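Local coordinates for protein putative ferredoxin (PDB 7M1O) that probably carries electrons as a small ferredoxin, using a single bound [4Fe-4S] cluster, at residues M46-P49 with E50-Q53. Sequence-based numbering, arbitrary orientation.
Sequences MVPP and ELEQ
Glu50 folds its side chain back so that its carboxylate sits at the CB corner of the Pro48 ring. Its CG lies between the backbone N and the carbonyl carbon (chi1 70°), and a bend at chi2 (-82°) then turns the carboxylate toward the proline. Glu50 OE2 comes within 3.1 Å of Pro48 CB, a close approach of oxygen to a ring carbon, while OE1 lies near the neighbouring Pro49 ring. Next in sequence, Leu51 closes the turn: its N donates to Pro48 O at 2.8 Å, with an N-H...O angle of 156°. Pro49 and Glu50, the two central residues, have the backbone angles of a type I beta turn. Leu51 takes the N-cap position by its backbone place alone, having no side-chain acceptor. Its side chain packs lightly at two points, CB against Val47 CG1 at 3.8 Å and CD1 3.9 Å from Pro48 CG. Beyond the turn it also touches Glu24 and Val25. Glu52, at the start of helix 52-61, lies alongside Pro49, with CG 3.7 Å from Pro49 O and OE2 3.5 Å from Pro49 CA. It also reaches Leu3 of strand 3-7, whose backbone is hydrogen-bonded to Val47. An alanine here would remove CG and the carboxylate, and is likely to open a gap beside Pro49 CA and lose any favourable interaction of the charge with the helix start. The turn thus leads the chain from edge strand 45-47 into helix 52-61. One backbone hydrogen bond and apolar contacts join the two segments; the Glu50 carboxylate packs against proline carbons with no hydrogen bond or salt bridge across the contact, whereas Glu52 sits in the first helical turn, where the dipole would be expected to favour negative charge.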
loop_
_atom_site.group_PDB
_atom_site.type_symbol
_atom_site.label_atom_id
_atom_site.label_comp_id
_atom_site.label_asym_id
_atom_site.label_seq_id
_atom_site.Cartn_x
_atom_site.Cartn_y
_atom_site.Cartn_z
ATOM N N MET A 46 -6.665 5.134 -4.907
ATOM C CA MET A 46 -7.227 6.182 -4.071
ATOM C C MET A 46 -7.709 5.579 -2.757
ATOM O O MET A 46 -8.365 4.539 -2.748
ATOM C CB MET A 46 -8.373 6.883 -4.798
ATOM C CG MET A 46 -7.985 7.482 -6.140
ATOM S SD MET A 46 -6.669 8.711 -6.024
ATOM C CE MET A 46 -7.401 9.934 -4.931
ATOM N N VAL A 47 -7.376 6.238 -1.651
ATOM C CA VAL A 47 -7.665 5.715 -0.320
ATOM C C VAL A 47 -8.946 6.323 0.248
ATOM O O VAL A 47 -9.124 7.541 0.200
ATOM C CB VAL A 47 -6.502 6.002 0.651
ATOM C CG1 VAL A 47 -6.751 5.341 2.000
ATOM C CG2 VAL A 47 -5.190 5.520 0.059
ATOM N N PRO A 48 -9.845 5.482 0.790
ATOM C CA PRO A 48 -11.018 6.042 1.471
ATOM C C PRO A 48 -10.614 6.875 2.687
ATOM O O PRO A 48 -9.654 6.513 3.366
ATOM C CB PRO A 48 -11.810 4.801 1.898
ATOM C CG PRO A 48 -11.326 3.706 1.017
ATOM C CD PRO A 48 -9.886 4.010 0.756
ATOM N N PRO A 49 -11.340 7.969 2.968
ATOM C CA PRO A 49 -10.935 8.885 4.041
ATOM C C PRO A 49 -10.817 8.223 5.415
ATOM O O PRO A 49 -10.027 8.688 6.237
ATOM C CB PRO A 49 -12.048 9.942 4.042
ATOM C CG PRO A 49 -13.202 9.301 3.348
ATOM C CD PRO A 49 -12.599 8.393 2.330
ATOM N N GLU A 50 -11.576 7.159 5.660
ATOM C CA GLU A 50 -11.522 6.484 6.953
ATOM C C GLU A 50 -10.269 5.615 7.080
ATOM O O GLU A 50 -9.966 5.111 8.161
ATOM C CB GLU A 50 -12.779 5.632 7.181
ATOM C CG GLU A 50 -12.905 4.377 6.316
ATOM C CD GLU A 50 -13.447 4.651 4.924
ATOM O OE1 GLU A 50 -13.674 5.831 4.584
ATOM O OE2 GLU A 50 -13.649 3.676 4.171
ATOM N N LEU A 51 -9.542 5.451 5.978
ATOM C CA LEU A 51 -8.360 4.593 5.954
ATOM C C LEU A 51 -7.073 5.381 5.726
ATOM O O LEU A 51 -6.005 4.793 5.563
ATOM C CB LEU A 51 -8.510 3.524 4.869
ATOM C CG LEU A 51 -9.488 2.391 5.191
ATOM C CD1 LEU A 51 -9.800 1.580 3.944
ATOM C CD2 LEU A 51 -8.931 1.492 6.287
ATOM N N GLU A 52 -7.169 6.706 5.732
ATOM C CA GLU A 52 -6.014 7.548 5.441
ATOM C C GLU A 52 -4.903 7.390 6.477
ATOM O O GLU A 52 -3.745 7.182 6.119
ATOM C CB GLU A 52 -6.436 9.016 5.348
ATOM C CG GLU A 52 -7.126 9.368 4.035
ATOM C CD GLU A 52 -7.465 10.844 3.919
ATOM O OE1 GLU A 52 -6.794 11.667 4.577
ATOM O OE2 GLU A 52 -8.403 11.180 3.166
ATOM N N GLN A 53 -5.253 7.478 7.757
ATOM C CA GLN A 53 -4.252 7.412 8.817
ATOM C C GLN A 53 -3.621 6.027 8.908
ATOM O O GLN A 53 -2.427 5.904 9.173
ATOM C CB GLN A 53 -4.870 7.799 10.160
ATOM C CG GLN A 53 -5.249 9.268 10.248
ATOM C CD GLN A 53 -5.754 9.663 11.620
ATOM O OE1 GLN A 53 -5.399 9.050 12.627
ATOM N NE2 GLN A 53 -6.592 10.693 11.666
#